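Local coordinates for protein sulfite reductase [ferredoxin] (Mycobacterium tuberculosis, PDB 1ZJ8) that catalyses the six-electron reduction of sulfite to sulfide with electrons from ferredoxin, using a siroheme and a [4Fe-4S] cluster, at residues P195-E200 with V272-V277; F504-G509 with R523-T528. One frame throughout, in Å; residues are numbered along the deposited sequence.

Interaction 1: residues P195-E200 with V272-V277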
loop_
_atom_site.group_PDB
_atom_site.type_symbol
_atom_site.label_atom_id
_atom_site.label_comp_id
_atom_site.label_asym_id
_atom_site.label_seq_id
_atom_site.Cartn_x
_atom_site.Cartn_y
_atom_site.Cartn_z
ATOM N N PRO A 195 -12.500 6.377 -13.773
ATOM C CA PRO A 195 -11.431 6.139 -14.695
ATOM C C PRO A 195 -11.053 4.653 -14.732
ATOM O O PRO A 195 -9.978 4.310 -15.240
ATOM C CB PRO A 195 -10.317 6.977 -14.092
ATOM C CG PRO A 195 -10.501 6.789 -12.620
ATOM C CD PRO A 195 -11.981 6.516 -12.403
ATOM N N THR A 196 -11.912 3.780 -14.200
ATOM C CA THR A 196 -11.625 2.350 -14.173
ATOM C C THR A 196 -11.148 1.866 -15.529
ATOM O O THR A 196 -10.164 1.138 -15.613
ATOM C CB THR A 196 -12.835 1.524 -13.818
ATOM O OG1 THR A 196 -13.342 1.953 -12.559
ATOM C CG2 THR A 196 -12.453 0.048 -13.749
ATOM N N TRP A 197 -11.827 2.289 -16.587
ATOM C CA TRP A 197 -11.390 1.967 -17.933
ATOM C C TRP A 197 -9.884 2.123 -18.158
ATOM O O TRP A 197 -9.277 1.294 -18.852
ATOM C CB TRP A 197 -12.099 2.833 -18.956
ATOM C CG TRP A 197 -11.746 2.449 -20.341
ATOM C CD1 TRP A 197 -12.349 1.496 -21.105
ATOM C CD2 TRP A 197 -10.702 3.008 -21.142
ATOM N NE1 TRP A 197 -11.758 1.433 -22.342
ATOM C CE2 TRP A 197 -10.735 2.348 -22.389
ATOM C CE3 TRP A 197 -9.747 4.015 -20.932
ATOM C CZ2 TRP A 197 -9.839 2.654 -23.418
ATOM C CZ3 TRP A 197 -8.873 4.327 -21.955
ATOM C CH2 TRP A 197 -8.922 3.645 -23.180
ATOM N N ALA A 198 -9.282 3.181 -17.618
ATOM C CA ALA A 198 -7.857 3.412 -17.840
ATOM C C ALA A 198 -7.021 2.330 -17.159
ATOM O O ALA A 198 -6.023 1.873 -17.709
ATOM C CB ALA A 198 -7.445 4.802 -17.352
ATOM N N ILE A 199 -7.430 1.942 -15.954
ATOM C CA ILE A 199 -6.683 0.983 -15.137
ATOM C C ILE A 199 -6.728 -0.330 -15.822
ATOM O O ILE A 199 -5.735 -1.045 -15.874
ATOM C CB ILE A 199 -7.307 0.802 -13.724
ATOM C CG1 ILE A 199 -7.170 2.114 -12.939
ATOM C CG2 ILE A 199 -6.672 -0.419 -12.988
ATOM C CD1 ILE A 199 -7.541 2.038 -11.472
ATOM N N GLU A 200 -7.902 -0.650 -16.339
ATOM C CA GLU A 200 -8.102 -1.910 -16.985
ATOM C C GLU A 200 -7.278 -2.017 -18.235
ATOM O O GLU A 200 -6.659 -3.047 -18.442
ATOM C CB GLU A 200 -9.582 -2.109 -17.248
ATOM C CG GLU A 200 -10.341 -2.357 -15.946
ATOM C CD GLU A 200 -11.777 -2.787 -16.184
ATOM O OE1 GLU A 200 -12.352 -2.447 -17.250
ATOM O OE2 GLU A 200 -12.335 -3.463 -15.296
ATOM N N VAL A 272 -5.311 15.449 -18.535
ATOM C CA VAL A 272 -5.285 14.324 -19.458
ATOM C C VAL A 272 -6.683 13.699 -19.576
ATOM O O VAL A 272 -7.230 13.198 -18.586
ATOM C CB VAL A 272 -4.311 13.251 -18.945
ATOM C CG1 VAL A 272 -4.227 12.074 -19.918
ATOM C CG2 VAL A 272 -2.922 13.860 -18.699
ATOM N N PRO A 273 -7.266 13.694 -20.787
ATOM C CA PRO A 273 -8.624 13.131 -20.892
ATOM C C PRO A 273 -8.561 11.612 -20.684
ATOM O O PRO A 273 -7.521 10.984 -20.936
ATOM C CB PRO A 273 -9.040 13.493 -22.321
ATOM C CG PRO A 273 -7.719 13.560 -23.085
ATOM C CD PRO A 273 -6.721 14.103 -22.100
ATOM N N LEU A 274 -9.641 11.014 -20.213
ATOM C CA LEU A 274 -9.589 9.594 -19.845
ATOM C C LEU A 274 -8.989 8.664 -20.932
ATOM O O LEU A 274 -8.262 7.717 -20.608
ATOM C CB LEU A 274 -10.983 9.113 -19.414
ATOM C CG LEU A 274 -11.058 7.682 -18.879
ATOM C CD1 LEU A 274 -10.087 7.430 -17.714
ATOM C CD2 LEU A 274 -12.484 7.381 -18.451
ATOM N N GLY A 275 -9.299 8.935 -22.203
ATOM C CA GLY A 275 -8.802 8.127 -23.321
ATOM C C GLY A 275 -7.284 8.084 -23.494
ATOM O O GLY A 275 -6.738 7.104 -23.968
ATOM N N GLU A 276 -6.603 9.152 -23.091
ATOM C CA GLU A 276 -5.161 9.296 -23.278
ATOM C C GLU A 276 -4.351 8.827 -22.047
ATOM O O GLU A 276 -3.112 8.855 -22.079
ATOM C CB GLU A 276 -4.826 10.774 -23.602
ATOM C CG GLU A 276 -5.004 11.230 -25.089
ATOM C CD GLU A 276 -5.103 12.783 -25.289
ATOM O OE1 GLU A 276 -4.610 13.592 -24.455
ATOM O OE2 GLU A 276 -5.703 13.195 -26.311
ATOM N N VAL A 277 -5.034 8.364 -20.993
ATOM C CA VAL A 277 -4.380 8.031 -19.722
ATOM C C VAL A 277 -3.405 6.861 -19.847
ATOM O O VAL A 277 -2.249 6.991 -19.435
ATOM C CB VAL A 277 -5.407 7.829 -18.537
ATOM C CG1 VAL A 277 -4.718 7.340 -17.252
ATOM C CG2 VAL A 277 -6.154 9.126 -18.246
#
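L274 reaches with one methyl into the angle between P195 and A198, a small example of how two helix starts can be packed side by side over a mixed β-sheet. Helix 196-206 begins just after P195, its N-cap residue, while 272-277 leaves strand 266-272 through a single 3-10 turn and runs into helix 277-291. The contact is apolar. CG of L274 stands anti to its own backbone N (chi1 -175°), and from there CD1 comes within 3.5 Å of P195 CA and 3.7 Å of P195 CB. L274 CD1 also meets A198 CB, at 3.7 Å, so it touches both the N-cap residue and a residue of the first helical turn. A198 is shared: A198 CB, directed at the opposite segment, also lies 3.7 Å from V277 CG1. On the more exposed side, the six-membered ring of the W197 indole approaches the 3-10 turn obliquely, with CZ3 3.7 Å from L274 O and 4.0 Å from G275 CA, so these ring carbons lie against the backbone of the turn. Beneath this layer, P195 and V277 both rest on I223 of strand 219-224 and L250 of strand 249-254, so the sheet supports the two helix starts together, and P278 adds to the packing against W197 and A198. Backbone bonds shape each partner: E276 N to P273 O closes the 3-10 turn at 3.0 Å, and in the helix the peptide N of A198 is bonded to the carbonyl O of P195, 2.7 Å away.

Interaction 2: residues F504-G509 with R523-T528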
loop_
_atom_site.group_PDB
_atom_site.type_symbol
_atom_site.label_atom_id
_atom_site.label_comp_id
_atom_site.label_asym_id
_atom_site.label_seq_id
_atom_site.Cartn_x
_atom_site.Cartn_y
_atom_site.Cartn_z
ATOM N N PHE A 504 10.172 1.867 19.272
ATOM C CA PHE A 504 9.745 2.690 18.143
ATOM C C PHE A 504 10.230 4.137 18.273
ATOM O O PHE A 504 10.264 4.703 19.369
ATOM C CB PHE A 504 8.203 2.646 18.015
ATOM C CG PHE A 504 7.649 1.258 17.764
ATOM C CD1 PHE A 504 7.318 0.416 18.825
ATOM C CD2 PHE A 504 7.489 0.785 16.475
ATOM C CE1 PHE A 504 6.835 -0.865 18.603
ATOM C CE2 PHE A 504 7.008 -0.492 16.258
ATOM C CZ PHE A 504 6.683 -1.316 17.330
ATOM N N GLN A 505 10.631 4.702 17.136
ATOM C CA GLN A 505 10.860 6.134 16.985
ATOM C C GLN A 505 9.525 6.728 16.544
ATOM O O GLN A 505 8.778 6.086 15.812
ATOM C CB GLN A 505 11.956 6.383 15.922
ATOM C CG GLN A 505 12.478 7.854 15.779
ATOM C CD GLN A 505 13.643 8.010 14.732
ATOM O OE1 GLN A 505 13.463 8.586 13.652
ATOM N NE2 GLN A 505 14.827 7.488 15.073
ATOM N N VAL A 506 9.238 7.942 16.990
ATOM C CA VAL A 506 7.916 8.544 16.880
ATOM C C VAL A 506 7.896 9.724 15.911
ATOM O O VAL A 506 8.684 10.658 16.044
ATOM C CB VAL A 506 7.481 9.031 18.280
ATOM C CG1 VAL A 506 6.173 9.837 18.244
ATOM C CG2 VAL A 506 7.364 7.823 19.210
ATOM N N HIS A 507 6.987 9.690 14.943
ATOM C CA HIS A 507 6.798 10.808 14.025
ATOM C C HIS A 507 5.405 11.353 14.307
ATOM O O HIS A 507 4.436 10.593 14.347
ATOM C CB HIS A 507 6.933 10.368 12.560
ATOM C CG HIS A 507 8.286 9.814 12.199
ATOM N ND1 HIS A 507 9.132 10.433 11.299
ATOM C CD2 HIS A 507 8.928 8.684 12.593
ATOM C CE1 HIS A 507 10.240 9.722 11.170
ATOM N NE2 HIS A 507 10.141 8.655 11.943
ATOM N N LEU A 508 5.298 12.655 14.535
ATOM C CA LEU A 508 4.023 13.242 14.913
ATOM C C LEU A 508 3.548 14.272 13.892
ATOM O O LEU A 508 4.335 15.089 13.411
ATOM C CB LEU A 508 4.142 13.870 16.297
ATOM C CG LEU A 508 4.279 12.858 17.440
ATOM C CD1 LEU A 508 4.987 13.472 18.635
ATOM C CD2 LEU A 508 2.918 12.332 17.865
ATOM N N GLY A 509 2.260 14.230 13.559
ATOM C CA GLY A 509 1.620 15.303 12.787
ATOM C C GLY A 509 1.684 15.236 11.257
ATOM O O GLY A 509 1.428 16.229 10.584
ATOM N N ARG A 523 13.465 14.365 19.652
ATOM C CA ARG A 523 14.915 14.469 19.865
ATOM C C ARG A 523 15.549 13.219 20.479
ATOM O O ARG A 523 16.184 12.428 19.775
ATOM C CB ARG A 523 15.198 15.718 20.735
ATOM C CG ARG A 523 16.624 15.826 21.366
ATOM C CD ARG A 523 16.916 17.236 21.939
ATOM N NE ARG A 523 15.687 17.926 22.366
ATOM C CZ ARG A 523 15.545 19.249 22.500
ATOM N NH1 ARG A 523 16.557 20.093 22.273
ATOM N NH2 ARG A 523 14.368 19.736 22.886
ATOM N N GLN A 524 15.392 13.071 21.793
ATOM C CA GLN A 524 15.880 11.905 22.532
ATOM C C GLN A 524 14.596 11.196 22.930
ATOM O O GLN A 524 14.033 11.465 24.002
ATOM C CB GLN A 524 16.722 12.289 23.774
ATOM C CG GLN A 524 17.079 11.092 24.714
ATOM C CD GLN A 524 17.330 11.487 26.189
ATOM O OE1 GLN A 524 18.033 12.465 26.476
ATOM N NE2 GLN A 524 16.776 10.699 27.121
ATOM N N HIS A 525 14.121 10.334 22.026
ATOM C CA HIS A 525 12.827 9.672 22.170
ATOM C C HIS A 525 12.834 8.247 21.628
ATOM O O HIS A 525 13.125 8.003 20.455
ATOM C CB HIS A 525 11.761 10.494 21.444
ATOM C CG HIS A 525 10.387 10.344 22.010
ATOM N ND1 HIS A 525 10.146 9.797 23.254
ATOM C CD2 HIS A 525 9.178 10.715 21.521
ATOM C CE1 HIS A 525 8.846 9.813 23.496
ATOM N NE2 HIS A 525 8.238 10.367 22.460
ATOM N N LYS A 526 12.534 7.305 22.514
ATOM C CA LYS A 526 12.322 5.921 22.144
ATOM C C LYS A 526 11.091 5.467 22.926
ATOM O O LYS A 526 10.954 5.793 24.103
ATOM C CB LYS A 526 13.551 5.059 22.494
ATOM C CG LYS A 526 14.824 5.321 21.638
ATOM C CD LYS A 526 16.107 4.854 22.389
ATOM C CE LYS A 526 17.362 4.801 21.489
ATOM N NZ LYS A 526 18.448 3.882 21.985
ATOM N N VAL A 527 10.183 4.756 22.259
ATOM C CA VAL A 527 9.004 4.176 22.919
ATOM C C VAL A 527 9.076 2.663 22.760
ATOM O O VAL A 527 9.097 2.153 21.636
ATOM C CB VAL A 527 7.664 4.699 22.325
ATOM C CG1 VAL A 527 6.478 3.963 22.947
ATOM C CG2 VAL A 527 7.520 6.201 22.541
ATOM N N THR A 528 9.139 1.948 23.876
ATOM C CA THR A 528 9.206 0.501 23.818
ATOM C C THR A 528 7.863 -0.068 23.424
ATOM O O THR A 528 6.817 0.516 23.710
ATOM C CB THR A 528 9.593 -0.085 25.155
ATOM O OG1 THR A 528 8.978 0.686 26.194
ATOM C CG2 THR A 528 11.109 -0.067 25.321
#
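CG2 of V506 meets CG2 of V527 at 3.7 Å, the two side chains crossing obliquely on one face of the sheet. This is the side-chain layer of an antiparallel β-hairpin, in which F504 and V527 form a hydrogen-bonded pair. H525 approaches V506 from a second direction, its ring carbon CD2 lying 4.0 Å from V506 CB, so that V506 is touched by a valine methyl and an imidazole carbon of the same partner segment. F504 lies on the V527 face too. Its CG sits beside the backbone N and anti to the carbonyl carbon (chi1 -61°), and V527 O lies at the ring edge, near its plane, 3.8 Å from F504 CD1. V527 O also accepts the bond from F504 N, at 2.6 Å, bent to 140° at the hydrogen. The return bond, V527 N to F504 O at 2.9 Å, is straighter (166°). Further along the hairpin, L508 bonds through its backbone to R520; between the two pairings the second strand spends three more residues than the first. Strand 520-528 is the outermost of its mixed sheet within the chain, strand 486-494 flanks 500-508 on its other side, and helix 532-545 covers the valine face, with Y535 against V506 and V527 and L532 against F504.

How the interactions relate
Interactions 1 and 2 are independent pieces of one reductase: their centres are 42 Å apart, their nearest atoms about 28 Å, and they lie on opposite sides of the chain's centre. Each belongs to a different copy of the nitrite and sulphite reductase 4Fe-4S domain, and each involves a mixed sheet, once through helix starts packed on it and once through its outermost strand. Their relation to the redox centre differs. Interaction 1 is remote from the annotated sites, whereas in interaction 2 the F504 side chain comes within about 9 Å of the iron-sulfur cluster, about 8 Å of the C428 side chain, a probable cluster ligand, and about 13 Å of the siroheme.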